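Coatomer subunit delta (Saccharomyces cerevisiae, PDB 5FJZ) forms part of the COPI vesicle coat, probably serving retrograde Golgi-to-ER transport, and through its mu-homology domain, the part crystallised here, binds a tryptophan motif of Dsl1. Local coordinates at residues A[37-42]-A[108-113]; A[21-26]-A[260-265]; A[152-157]-A[193-198]; A[56-61]-A[237-242]; A[140-145]-A[205-210]. All blocks are in the same frame, centred on the assembly; numbering follows the deposited sequence. Where two conformers were deposited one is given.

In the fold
Contacts 1 and 2 lie on one long mixed sheet, which contact 3 also reaches. Contacts 1 and 2 are neighbours, their centres about 9 Å apart, and strands 15-27 and 33-46 join them through backbone bonds such as Asn-24 to Glu-37. Contact 4, on a small separate sheet, packs against contact 1 where Met-239 meets Trp-109 and Ile-241 meets Leu-42; Thr-237 also bonds to Glu-21 of contact 2. Towards the other end of the domain, contacts 3 and 5 pack together, centres about 13 Å apart, with Phe-157 touching both Ile-142 and Leu-205. Contacts 4 and 5 are about 39 Å apart, centre to centre. The bound peptide reaches contact 1 at Arg-108, by a cation-pi interaction.

Contact 1. Residues A[37-42]-A[108-113]; sequences ELKGVL and RWRKVA
Arg-108 opens the antiparallel pairing against Val-41: its CG lies 4.0 Å from Val-41 CG2, the two side chains running side by side, while the guanidinium makes a cation-pi contact with an aromatic side chain of the bound peptide. Trp-109 points to the other face. Its CG sits between the backbone N and the carbonyl carbon (chi1 57°). The indole lies with one face over Gly-40, whose CA is 3.7 Å from the centroid of the five-membered ring of Trp-109 in a CH-pi contact. Leu-42 CB meets the ring's edge at Trp-109 CZ3, 3.9 Å away, and NE1 is hydrogen-bonded to Glu-21 OE2. Arg-110 bends at chi3 (80°), which places NE; NH1 meets Glu-37 OE2 on its anti side, 2.7 Å away, in a salt bridge with carboxylate and guanidinium planes 84° apart. Lys-111 exchanges two backbone bonds with Leu-38. Because Arg-110 NH2 also bridges to Glu-26 of the second subunit, its charge is probably shared between the two carboxylates, tying this strand pair into the subunit interface.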
# COMPACT_ATOMS: atom_id res chain seq x y z
N GLU A 37 -17.85 9.99 -1.79
CA GLU A 37 -16.68 10.82 -1.72
C GLU A 37 -16.12 11.05 -3.08
O GLU A 37 -15.84 10.11 -3.86
CB GLU A 37 -15.63 10.20 -0.80
CG GLU A 37 -14.29 10.97 -0.76
CD GLU A 37 -13.14 10.14 -0.19
OE1 GLU A 37 -12.99 8.93 -0.52
OE2 GLU A 37 -12.40 10.70 0.63
N LEU A 38 -15.99 12.31 -3.43
CA LEU A 38 -15.45 12.76 -4.69
C LEU A 38 -14.06 13.37 -4.45
O LEU A 38 -13.91 14.29 -3.65
CB LEU A 38 -16.42 13.76 -5.34
CG LEU A 38 -16.21 14.56 -6.65
CD1 LEU A 38 -14.86 15.36 -6.83
CD2 LEU A 38 -16.51 13.77 -7.92
N LYS A 39 -13.10 13.00 -5.28
CA LYS A 39 -11.74 13.59 -5.22
C LYS A 39 -11.40 14.14 -6.49
O LYS A 39 -11.70 13.51 -7.56
CB LYS A 39 -10.74 12.50 -4.81
CG LYS A 39 -10.92 12.05 -3.39
CD LYS A 39 -10.04 10.82 -3.08
CE LYS A 39 -8.77 11.18 -2.35
NZ LYS A 39 -8.32 10.00 -1.51
N GLY A 40 -10.82 15.33 -6.53
CA GLY A 40 -10.42 15.89 -7.85
C GLY A 40 -9.04 16.44 -7.87
O GLY A 40 -8.54 16.82 -6.85
N VAL A 41 -8.47 16.53 -9.06
CA VAL A 41 -7.20 17.19 -9.26
C VAL A 41 -7.22 17.92 -10.55
O VAL A 41 -7.78 17.44 -11.57
CB VAL A 41 -6.01 16.13 -9.16
CG1 VAL A 41 -6.00 15.16 -10.33
CG2 VAL A 41 -4.66 16.82 -9.24
N LEU A 42 -6.51 19.06 -10.59
CA LEU A 42 -6.25 19.79 -11.77
C LEU A 42 -4.75 19.64 -12.10
O LEU A 42 -3.92 20.01 -11.31
CB LEU A 42 -6.60 21.24 -11.48
CG LEU A 42 -6.63 21.93 -12.82
CD1 LEU A 42 -7.63 23.02 -12.96
CD2 LEU A 42 -5.28 22.49 -13.07
N ARG A 108 -6.15 20.44 -5.86
CA ARG A 108 -6.93 19.26 -5.49
C ARG A 108 -8.13 19.66 -4.63
O ARG A 108 -8.16 20.74 -4.02
CB ARG A 108 -6.08 18.37 -4.54
CG ARG A 108 -5.06 17.56 -5.28
CD ARG A 108 -4.16 16.91 -4.24
NE ARG A 108 -3.38 15.84 -4.85
CZ ARG A 108 -2.36 15.23 -4.23
NH1 ARG A 108 -1.98 15.61 -2.99
NH2 ARG A 108 -1.70 14.26 -4.85
N TRP A 109 -9.15 18.81 -4.64
CA TRP A 109 -10.38 19.02 -3.93
C TRP A 109 -10.93 17.69 -3.50
O TRP A 109 -10.61 16.68 -4.06
CB TRP A 109 -11.36 19.91 -4.73
CG TRP A 109 -11.74 19.44 -6.09
CD1 TRP A 109 -12.89 18.77 -6.43
CD2 TRP A 109 -11.02 19.65 -7.29
NE1 TRP A 109 -12.88 18.53 -7.83
CE2 TRP A 109 -11.77 19.12 -8.36
CE3 TRP A 109 -9.85 20.38 -7.61
CZ2 TRP A 109 -11.30 19.11 -9.61
CZ3 TRP A 109 -9.43 20.37 -8.87
CH2 TRP A 109 -10.10 19.76 -9.85
N ARG A 110 -11.79 17.72 -2.50
CA ARG A 110 -12.44 16.54 -1.98
C ARG A 110 -13.73 16.91 -1.29
O ARG A 110 -13.74 17.81 -0.45
CB ARG A 110 -11.54 15.85 -0.96
CG ARG A 110 -12.06 14.51 -0.49
CD ARG A 110 -11.00 13.71 0.26
NE ARG A 110 -10.88 14.16 1.60
CZ ARG A 110 -11.60 13.72 2.62
NH1 ARG A 110 -12.40 12.69 2.50
NH2 ARG A 110 -11.42 14.19 3.84
N LYS A 111 -14.77 16.16 -1.57
CA LYS A 111 -16.03 16.43 -0.89
C LYS A 111 -16.67 15.13 -0.58
O LYS A 111 -16.56 14.15 -1.36
CB LYS A 111 -16.94 17.31 -1.75
CG LYS A 111 -18.21 17.56 -1.02
CD LYS A 111 -18.94 18.78 -1.51
CE LYS A 111 -20.28 18.91 -0.82
NZ LYS A 111 -20.97 19.99 -1.51
N VAL A 112 -17.33 15.10 0.58
CA VAL A 112 -18.00 13.94 1.06
C VAL A 112 -19.50 14.18 1.17
O VAL A 112 -19.98 15.30 1.42
CB VAL A 112 -17.47 13.38 2.40
CG1 VAL A 112 -15.97 13.09 2.37
CG2 VAL A 112 -17.95 14.16 3.60
N ALA A 113 -20.23 13.09 1.13
CA ALA A 113 -21.67 13.20 1.41
C ALA A 113 -22.12 11.98 2.15
O ALA A 113 -21.51 10.85 2.05
CB ALA A 113 -22.45 13.44 0.11

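Contact 2. Residues A[21-26]-A[260-265]; sequences EVINAE and TSLKSD
Glu-21 and Ile-23 pair in parallel with Leu-262 and Ser-264, the strand axes 4.7 Å apart at their closest and 26° from alignment, and four backbone bonds run from Glu-21 N to Ser-261 O at one end to Asp-265 N and Ile-23 O at the other. On the buried face Leu-262 CD1 is the meeting point, 3.9 Å from Glu-21 CB and 4.1 Å from Ile-23 CG2. Val-22 looks to the opposite face; its CG1, anti to the backbone N (chi1 176°), presses on Asp-265 CB at 3.5 Å. One water links Glu-21 O to Ser-261 OG; another donates to Ser-261 O, 2.7 Å away, and more weakly to Glu-21 OE1. The buried carboxylate of Glu-21 also has partners beyond these strands, among them Thr-237 OG1, hydrogen-bonded to OE2. This is the one parallel pairing of the nine-strand mixed sheet, and it joins strands from near the two ends of the chain into the body of the mu-homology domain.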
# COMPACT_ATOMS: atom_id res chain seq x y z
N GLU A 21 -11.67 13.79 -11.98
CA GLU A 21 -12.48 13.49 -10.78
C GLU A 21 -12.72 12.02 -10.59
O GLU A 21 -12.86 11.23 -11.59
CB GLU A 21 -13.79 14.28 -10.73
CG GLU A 21 -13.45 15.76 -10.63
CD GLU A 21 -14.62 16.71 -10.64
OE1 GLU A 21 -15.68 16.33 -11.22
OE2 GLU A 21 -14.49 17.80 -10.04
N VAL A 22 -12.61 11.58 -9.35
CA VAL A 22 -12.82 10.18 -8.95
C VAL A 22 -13.89 10.09 -7.88
O VAL A 22 -13.90 10.87 -6.96
CB VAL A 22 -11.53 9.60 -8.36
CG1 VAL A 22 -11.72 8.19 -7.85
CG2 VAL A 22 -10.42 9.65 -9.36
N ILE A 23 -14.84 9.18 -8.08
CA ILE A 23 -16.02 9.09 -7.23
C ILE A 23 -16.03 7.74 -6.55
O ILE A 23 -16.00 6.72 -7.23
CB ILE A 23 -17.34 9.40 -7.98
CG1 ILE A 23 -18.59 9.31 -7.07
CG2 ILE A 23 -17.51 8.52 -9.23
CD1 ILE A 23 -18.65 10.41 -6.06
N ASN A 24 -16.18 7.77 -5.23
CA ASN A 24 -16.51 6.64 -4.40
C ASN A 24 -17.97 6.79 -3.94
O ASN A 24 -18.45 7.93 -3.58
CB ASN A 24 -15.67 6.57 -3.12
CG ASN A 24 -14.16 6.41 -3.36
OD1 ASN A 24 -13.37 7.08 -2.73
ND2 ASN A 24 -13.78 5.61 -4.26
N ALA A 25 -18.66 5.66 -3.91
CA ALA A 25 -20.03 5.64 -3.42
C ALA A 25 -20.36 4.23 -2.91
O ALA A 25 -19.94 3.20 -3.52
CB ALA A 25 -20.97 6.06 -4.54
N GLU A 26 -21.12 4.13 -1.83
CA GLU A 26 -21.59 2.85 -1.30
C GLU A 26 -23.11 2.83 -1.04
O GLU A 26 -23.70 3.83 -0.54
CB GLU A 26 -20.86 2.54 0.02
CG GLU A 26 -21.26 1.21 0.70
CD GLU A 26 -20.34 0.75 1.83
OE1 GLU A 26 -19.17 1.23 1.87
OE2 GLU A 26 -20.79 -0.09 2.66
N THR A 260 -11.45 16.81 -19.55
CA THR A 260 -12.11 16.45 -18.29
C THR A 260 -12.42 14.97 -18.21
O THR A 260 -12.62 14.31 -19.25
CB THR A 260 -13.43 17.13 -18.02
OG1 THR A 260 -14.32 16.83 -19.11
CG2 THR A 260 -13.25 18.60 -17.90
N SER A 261 -12.34 14.42 -17.01
CA SER A 261 -12.63 12.94 -16.77
C SER A 261 -13.33 12.69 -15.45
O SER A 261 -13.21 13.49 -14.49
CB SER A 261 -11.39 12.03 -16.84
OG SER A 261 -10.37 12.55 -16.02
N LEU A 262 -14.07 11.57 -15.40
CA LEU A 262 -14.74 11.05 -14.19
C LEU A 262 -14.65 9.54 -14.23
O LEU A 262 -14.84 8.95 -15.32
CB LEU A 262 -16.20 11.44 -14.15
CG LEU A 262 -17.00 10.97 -12.93
CD1 LEU A 262 -16.60 11.67 -11.67
CD2 LEU A 262 -18.49 11.18 -13.22
N LYS A 263 -14.12 8.97 -13.15
CA LYS A 263 -13.78 7.58 -13.00
C LYS A 263 -14.39 7.16 -11.65
O LYS A 263 -14.26 7.86 -10.63
CB LYS A 263 -12.26 7.38 -12.99
CG LYS A 263 -11.74 5.96 -12.92
CD LYS A 263 -10.20 5.83 -13.03
CE LYS A 263 -9.74 4.43 -12.82
NZ LYS A 263 -9.24 3.85 -14.08
N SER A 264 -15.05 6.00 -11.64
CA SER A 264 -15.34 5.31 -10.37
C SER A 264 -14.09 4.75 -9.70
O SER A 264 -13.11 4.42 -10.33
CB SER A 264 -16.35 4.18 -10.57
OG SER A 264 -15.81 3.19 -11.48
N ASP A 265 -14.09 4.67 -8.40
CA ASP A 265 -13.06 3.90 -7.64
C ASP A 265 -13.80 2.88 -6.76
O ASP A 265 -14.22 1.83 -7.25
CB ASP A 265 -12.14 4.88 -6.91
CG ASP A 265 -11.01 4.16 -6.13
OD1 ASP A 265 -10.84 2.95 -6.34
OD2 ASP A 265 -10.40 4.76 -5.25
O HOH W 1 -10.94 10.83 -13.67
O HOH W 2 -15.47 15.04 -14.42

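Contact 3. Residues A[152-157]-A[193-198]; sequences LADVIF and KISKIA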
# COMPACT_ATOMS: atom_id res chain seq x y z
N LEU A 152 -22.64 6.82 -20.46
CA LEU A 152 -21.52 6.04 -19.98
C LEU A 152 -21.38 4.82 -20.88
O LEU A 152 -22.38 4.09 -21.11
CB LEU A 152 -21.74 5.59 -18.56
CG LEU A 152 -21.70 6.63 -17.46
CD1 LEU A 152 -22.10 6.00 -16.16
CD2 LEU A 152 -20.31 7.23 -17.36
N ALA A 153 -20.18 4.60 -21.40
CA ALA A 153 -19.93 3.47 -22.29
C ALA A 153 -19.14 2.41 -21.55
O ALA A 153 -18.36 2.74 -20.64
CB ALA A 153 -19.17 3.93 -23.50
N ASP A 154 -19.38 1.15 -21.88
CA ASP A 154 -18.58 0.03 -21.32
C ASP A 154 -18.50 0.05 -19.82
O ASP A 154 -17.40 -0.02 -19.21
CB ASP A 154 -17.15 0.04 -21.95
CG ASP A 154 -17.17 -0.21 -23.47
OD1 ASP A 154 -18.13 -0.82 -23.98
OD2 ASP A 154 -16.23 0.19 -24.16
N VAL A 155 -19.65 0.04 -19.17
CA VAL A 155 -19.79 -0.05 -17.71
C VAL A 155 -19.75 -1.53 -17.26
O VAL A 155 -20.38 -2.40 -17.84
CB VAL A 155 -21.10 0.56 -17.30
CG1 VAL A 155 -21.34 0.53 -15.79
CG2 VAL A 155 -21.19 1.97 -17.84
N ILE A 156 -18.94 -1.81 -16.26
CA ILE A 156 -18.64 -3.15 -15.83
C ILE A 156 -19.13 -3.39 -14.41
O ILE A 156 -18.82 -2.63 -13.45
CB ILE A 156 -17.15 -3.45 -15.98
CG1 ILE A 156 -16.82 -3.35 -17.48
CG2 ILE A 156 -16.88 -4.87 -15.53
CD1 ILE A 156 -15.36 -3.54 -17.80
N PHE A 157 -19.96 -4.41 -14.28
CA PHE A 157 -20.39 -4.89 -12.95
C PHE A 157 -19.67 -6.17 -12.54
O PHE A 157 -19.57 -7.12 -13.36
CB PHE A 157 -21.92 -5.15 -12.99
CG PHE A 157 -22.71 -3.94 -13.40
CD1 PHE A 157 -22.89 -3.66 -14.77
CD2 PHE A 157 -23.31 -3.16 -12.47
CE1 PHE A 157 -23.58 -2.51 -15.16
CE2 PHE A 157 -24.00 -2.02 -12.82
CZ PHE A 157 -24.16 -1.73 -14.19
N LYS A 193 -20.16 -6.72 -18.67
CA LYS A 193 -20.12 -5.42 -19.22
C LYS A 193 -21.36 -5.10 -19.93
O LYS A 193 -21.86 -5.91 -20.70
CB LYS A 193 -19.01 -5.35 -20.24
CG LYS A 193 -18.86 -4.05 -21.02
CD LYS A 193 -17.41 -3.83 -21.53
CE LYS A 193 -17.28 -4.01 -23.01
NZ LYS A 193 -17.71 -5.33 -23.51
N ILE A 194 -21.79 -3.86 -19.78
CA ILE A 194 -22.87 -3.31 -20.56
C ILE A 194 -22.30 -2.25 -21.50
O ILE A 194 -21.45 -1.43 -21.12
CB ILE A 194 -23.98 -2.79 -19.62
CG1 ILE A 194 -25.08 -3.83 -19.63
CG2 ILE A 194 -24.61 -1.48 -20.03
CD1 ILE A 194 -25.89 -3.75 -18.36
N SER A 195 -22.77 -2.25 -22.73
CA SER A 195 -22.24 -1.35 -23.76
C SER A 195 -22.44 0.12 -23.51
O SER A 195 -21.52 0.91 -23.68
CB SER A 195 -22.84 -1.72 -25.13
OG SER A 195 -21.82 -1.70 -26.09
N LYS A 196 -23.64 0.49 -23.05
CA LYS A 196 -23.99 1.87 -22.78
C LYS A 196 -25.01 2.02 -21.66
O LYS A 196 -25.94 1.20 -21.54
CB LYS A 196 -24.70 2.50 -24.01
CG LYS A 196 -23.83 2.64 -25.26
CD LYS A 196 -24.69 3.07 -26.44
CE LYS A 196 -24.13 2.61 -27.78
NZ LYS A 196 -22.94 3.41 -28.19
N ILE A 197 -24.89 3.12 -20.96
CA ILE A 197 -25.93 3.70 -20.10
C ILE A 197 -26.18 5.11 -20.61
O ILE A 197 -25.36 6.01 -20.41
CB ILE A 197 -25.62 3.75 -18.60
CG1 ILE A 197 -25.34 2.34 -18.10
CG2 ILE A 197 -26.81 4.32 -17.79
CD1 ILE A 197 -24.96 2.28 -16.60
N ALA A 198 -27.34 5.29 -21.27
CA ALA A 198 -27.70 6.55 -21.86
C ALA A 198 -27.83 7.68 -20.81
O ALA A 198 -28.11 7.43 -19.62
CB ALA A 198 -29.03 6.40 -22.62
O HOH W 3 -19.58 -3.07 -24.99
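Asp-154 and Val-155 both face Ile-194, a G1 beta bulge that interrupts an otherwise regular antiparallel ladder. Asp-154 has the positive phi of that motif (52°). Its N bonds to Ser-195 O at 2.8 Å, coming from well above the carbonyl plane, whereas Val-155 N makes a weak, bent bond to Ile-194 O. Regular pairing holds on both flanks: Ile-194 N gives a nearly straight bond to Val-155 O, and Leu-152 and Ile-197 exchange two bonds.

On the inner face Val-155 and Ile-197 cross at about a right angle, with Val-155 CG2 4.0 Å from Ile-197 CD1. On the outer face Lys-193 runs beside Asp-154, pointing the same way; a bend at chi3 (108°) places its CE, which lies 3.4 Å from Asp-154 OD1. Ile-156 CG1 lies across the base of this lysine, 4.1 Å from Lys-193 CB. The ammonium is 4.6 Å (NZ) from Asp-154 OD1, beyond a salt bridge, and it forms a salt bridge with Glu-180.

Further out, Tyr-144 backs Ile-197, while Ile-142 and Leu-205 pack on Phe-157; the inward side chains flanking the corner, where both segments change sheets, thus pack on the neighbouring four-strand sheet. At the solvent side a water donates to Asp-154 OD1 at 2.9 Å and lies 2.8 Å from Ser-195 OG, bridging the two turning residues.

Contact 4. Residues A[56-61]-A[237-242]; sequences LKLADS and TGMAIQ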
# COMPACT_ATOMS: atom_id res chain seq x y z
N LEU A 56 -3.19 30.26 -14.97
CA LEU A 56 -4.47 29.66 -15.41
C LEU A 56 -5.55 30.41 -14.71
O LEU A 56 -5.42 30.64 -13.54
CB LEU A 56 -4.58 28.20 -14.92
CG LEU A 56 -3.90 27.05 -15.66
CD1 LEU A 56 -2.63 27.36 -16.39
CD2 LEU A 56 -3.77 25.83 -14.74
N LYS A 57 -6.60 30.82 -15.43
CA LYS A 57 -7.75 31.46 -14.79
C LYS A 57 -8.86 30.46 -14.77
O LYS A 57 -9.26 29.97 -15.81
CB LYS A 57 -8.23 32.71 -15.54
CG LYS A 57 -7.51 33.99 -15.16
CD LYS A 57 -8.08 35.19 -15.93
CE LYS A 57 -7.15 36.40 -15.89
NZ LYS A 57 -7.45 37.31 -17.03
N LEU A 58 -9.35 30.13 -13.58
CA LEU A 58 -10.46 29.20 -13.50
C LEU A 58 -11.74 29.90 -13.91
O LEU A 58 -11.85 31.10 -13.73
CB LEU A 58 -10.58 28.69 -12.10
CG LEU A 58 -9.32 28.02 -11.45
CD1 LEU A 58 -9.56 27.47 -10.11
CD2 LEU A 58 -8.78 26.91 -12.31
N ALA A 59 -12.73 29.13 -14.35
CA ALA A 59 -14.05 29.67 -14.78
C ALA A 59 -14.73 30.46 -13.66
O ALA A 59 -14.60 30.19 -12.44
CB ALA A 59 -15.01 28.59 -15.22
N ASP A 60 -15.35 31.55 -14.08
CA ASP A 60 -15.94 32.49 -13.13
C ASP A 60 -17.05 31.79 -12.33
O ASP A 60 -17.37 32.20 -11.19
CB ASP A 60 -16.50 33.66 -13.91
CG ASP A 60 -15.44 34.66 -14.35
OD1 ASP A 60 -14.54 34.96 -13.50
OD2 ASP A 60 -15.52 35.19 -15.50
N SER A 61 -17.61 30.73 -12.90
CA SER A 61 -18.73 29.99 -12.22
C SER A 61 -18.29 29.18 -11.02
O SER A 61 -19.13 28.67 -10.31
CB SER A 61 -19.47 29.07 -13.20
OG SER A 61 -18.57 28.16 -13.84
N THR A 237 -18.14 18.20 -11.21
CA THR A 237 -18.56 19.14 -10.14
C THR A 237 -18.61 20.56 -10.70
O THR A 237 -18.86 21.50 -9.96
CB THR A 237 -17.60 19.12 -8.97
OG1 THR A 237 -16.29 19.43 -9.49
CG2 THR A 237 -17.62 17.77 -8.29
N GLY A 238 -18.34 20.74 -11.99
CA GLY A 238 -18.30 22.10 -12.59
C GLY A 238 -16.96 22.78 -12.74
O GLY A 238 -16.91 23.93 -13.11
N MET A 239 -15.84 22.12 -12.39
CA MET A 239 -14.55 22.72 -12.61
C MET A 239 -14.24 22.90 -14.10
O MET A 239 -14.51 22.02 -14.92
CB MET A 239 -13.46 21.84 -11.88
CG MET A 239 -11.96 22.32 -11.89
SD MET A 239 -11.56 23.98 -11.27
CE MET A 239 -12.00 23.82 -9.54
N ALA A 240 -13.66 24.05 -14.43
CA ALA A 240 -13.40 24.41 -15.82
C ALA A 240 -12.44 25.62 -15.84
O ALA A 240 -12.22 26.28 -14.86
CB ALA A 240 -14.71 24.77 -16.51
N ILE A 241 -11.87 25.88 -17.02
CA ILE A 241 -10.89 26.89 -17.24
C ILE A 241 -11.53 28.00 -18.10
O ILE A 241 -12.22 27.72 -19.08
CB ILE A 241 -9.71 26.33 -18.03
CG1 ILE A 241 -9.07 25.16 -17.27
CG2 ILE A 241 -8.66 27.42 -18.33
CD1 ILE A 241 -8.58 25.49 -15.89
N GLN A 242 -11.24 29.22 -17.71
CA GLN A 242 -11.72 30.41 -18.47
C GLN A 242 -10.70 30.87 -19.49
O GLN A 242 -11.01 31.14 -20.64
CB GLN A 242 -11.81 31.48 -17.43
CG GLN A 242 -12.09 32.84 -17.95
CD GLN A 242 -13.27 33.27 -17.13
OE1 GLN A 242 -13.14 34.06 -16.21
NE2 GLN A 242 -14.45 32.61 -17.39
O HOH W 4 -18.64 25.91 -12.77
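Leu-58 pairs with Ile-241 at the start of strand 241-246, and its side chain can be followed into the core. CB passes 4.0 Å from Ala-240 O. CG is set anti to the carbonyl carbon (chi1 -56°), and from it the two methyls spread toward the other segment: Leu-58 CD1 lies 4.2 Å from Met-239 SD, while CD2 touches that same sulphur and also Ile-241 CD1, 3.9 Å away. In Met-239 the bend at chi2 (56°) places SD there, and around this cluster sit Leu-42 and Ile-19 of the large sheet. Two backbone bonds flank the pair, Gln-242 N to Lys-57 O at 2.8 Å and Ala-59 N to Ala-240 O at 2.9 Å, the second with its donor above the carbonyl plane. Past it the segments separate, Ala-59 CB and Ala-240 CB still in contact at 4.0 Å. The pair lies at one end of the antiparallel pairing of strands 54-58 and 241-246, in the small three-strand sheet that packs against the large sheet of the mu-homology domain.

Contact 5. Residues A[140-145]-A[205-210]; sequences VIIEYE and LAFTIE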
# COMPACT_ATOMS: atom_id res chain seq x y z
N VAL A 140 -30.37 -12.39 -10.29
CA VAL A 140 -30.01 -11.09 -9.86
C VAL A 140 -30.51 -10.05 -10.79
O VAL A 140 -30.38 -10.20 -12.01
CB VAL A 140 -28.47 -10.94 -9.80
CG1 VAL A 140 -28.06 -9.57 -9.32
CG2 VAL A 140 -27.86 -12.02 -8.89
N ILE A 141 -30.98 -8.94 -10.23
CA ILE A 141 -31.28 -7.78 -11.00
C ILE A 141 -30.57 -6.57 -10.36
O ILE A 141 -30.73 -6.27 -9.18
CB ILE A 141 -32.84 -7.49 -11.03
CG1 ILE A 141 -33.58 -8.65 -11.68
CG2 ILE A 141 -33.13 -6.15 -11.72
CD1 ILE A 141 -35.11 -8.49 -11.79
N ILE A 142 -29.77 -5.93 -11.17
CA ILE A 142 -29.14 -4.69 -10.80
C ILE A 142 -29.84 -3.60 -11.55
O ILE A 142 -29.77 -3.48 -12.80
CB ILE A 142 -27.60 -4.66 -11.17
CG1 ILE A 142 -26.89 -5.82 -10.53
CG2 ILE A 142 -27.03 -3.32 -10.64
CD1 ILE A 142 -25.42 -6.03 -10.98
N GLU A 143 -30.39 -2.68 -10.79
CA GLU A 143 -31.01 -1.50 -11.37
C GLU A 143 -30.20 -0.29 -11.14
O GLU A 143 -29.68 -0.07 -10.11
CB GLU A 143 -32.38 -1.26 -10.72
CG GLU A 143 -33.37 -2.25 -11.31
CD GLU A 143 -34.71 -2.19 -10.67
OE1 GLU A 143 -34.79 -1.79 -9.47
OE2 GLU A 143 -35.67 -2.55 -11.39
N TYR A 144 -30.05 0.46 -12.19
CA TYR A 144 -29.23 1.65 -12.21
C TYR A 144 -29.99 2.84 -12.80
O TYR A 144 -30.87 2.68 -13.67
CB TYR A 144 -27.97 1.37 -12.99
CG TYR A 144 -28.14 0.78 -14.39
CD1 TYR A 144 -28.39 1.59 -15.49
CD2 TYR A 144 -27.97 -0.56 -14.60
CE1 TYR A 144 -28.59 1.04 -16.76
CE2 TYR A 144 -28.09 -1.12 -15.86
CZ TYR A 144 -28.44 -0.32 -16.93
OH TYR A 144 -28.59 -0.89 -18.21
N GLU A 145 -29.64 4.04 -12.34
CA GLU A 145 -30.13 5.26 -12.89
C GLU A 145 -29.00 6.29 -12.96
O GLU A 145 -28.33 6.55 -11.95
CB GLU A 145 -31.28 5.85 -12.05
CG GLU A 145 -31.79 7.13 -12.71
CD GLU A 145 -33.18 7.54 -12.32
OE1 GLU A 145 -33.52 7.41 -11.12
OE2 GLU A 145 -33.91 8.01 -13.24
N LEU A 205 -29.77 -4.53 -15.34
CA LEU A 205 -29.06 -5.75 -15.80
C LEU A 205 -29.54 -6.93 -15.00
O LEU A 205 -29.42 -6.95 -13.76
CB LEU A 205 -27.53 -5.54 -15.60
CG LEU A 205 -26.63 -6.75 -15.84
CD1 LEU A 205 -26.69 -7.20 -17.29
CD2 LEU A 205 -25.14 -6.47 -15.52
N ALA A 206 -29.84 -8.03 -15.70
CA ALA A 206 -30.35 -9.18 -15.07
C ALA A 206 -29.65 -10.43 -15.52
O ALA A 206 -29.40 -10.62 -16.72
CB ALA A 206 -31.91 -9.26 -15.35
N PHE A 207 -29.32 -11.29 -14.58
CA PHE A 207 -28.59 -12.53 -14.87
C PHE A 207 -28.78 -13.52 -13.80
O PHE A 207 -29.22 -13.17 -12.68
CB PHE A 207 -27.09 -12.22 -15.13
CG PHE A 207 -26.47 -11.49 -14.01
CD1 PHE A 207 -26.68 -10.12 -13.83
CD2 PHE A 207 -25.82 -12.16 -13.06
CE1 PHE A 207 -26.13 -9.45 -12.72
CE2 PHE A 207 -25.30 -11.51 -11.95
CZ PHE A 207 -25.44 -10.14 -11.80
N THR A 208 -28.40 -14.77 -14.09
CA THR A 208 -28.36 -15.80 -13.16
C THR A 208 -26.93 -16.29 -12.97
O THR A 208 -26.25 -16.50 -13.93
CB THR A 208 -29.24 -16.98 -13.66
OG1 THR A 208 -30.59 -16.51 -13.87
CG2 THR A 208 -29.29 -18.06 -12.61
N ILE A 209 -26.54 -16.42 -11.75
CA ILE A 209 -25.17 -16.77 -11.39
C ILE A 209 -25.21 -17.70 -10.21
O ILE A 209 -26.01 -17.56 -9.30
CB ILE A 209 -24.33 -15.48 -11.09
CG1 ILE A 209 -22.84 -15.83 -10.95
CG2 ILE A 209 -24.82 -14.77 -9.84
CD1 ILE A 209 -21.93 -14.55 -11.00
N GLU A 210 -24.29 -18.68 -10.20
CA GLU A 210 -24.12 -19.61 -9.05
C GLU A 210 -23.40 -18.96 -7.88
O GLU A 210 -22.40 -18.32 -8.10
CB GLU A 210 -23.28 -20.82 -9.43
CG GLU A 210 -23.99 -21.87 -10.27
CD GLU A 210 -23.14 -23.12 -10.44
OE1 GLU A 210 -21.91 -23.08 -10.13
OE2 GLU A 210 -23.71 -24.14 -10.88
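Val-140 packs on Phe-207 in the tight half of this antiparallel pair. The ring's CG lies between its own backbone N and carbonyl carbon (chi1 56°), and the phenyl lies alongside Val-140, the two side chains pointing the same way. Val-140 CB stands over one face, 4.0 Å from the centroid of the Phe-207 ring in a CH-pi contact, displaced toward the rim, and Val-140 CG1 reaches Phe-207 CZ at 3.7 Å. Ile-142 comes in at the ring's edge, in its plane, its CD1 3.9 Å from Phe-207 CE1. Val-140 CG2 also touches Ile-209 CG2, at 4.2 Å. The backbones are laced by four bonds, two between Val-140 and Phe-207 and two between Ile-142 and Leu-205, all close to straight. Tyr-144, also buried, brings CE2 to 3.8 Å from Leu-205 N, which lies oblique to its ring.

The other face is looser. There Ile-141, partly exposed, lays only CG1 against Ala-206 CB, 4.1 Å away.

The buried face rests on Phe-157, Ile-159 and Ile-192 of strands 155-159 and 190-194. Two sheets packed face to face through such aliphatic and aromatic side chains are consistent with one of the beta-sandwich subdomains of a mu-homology domain.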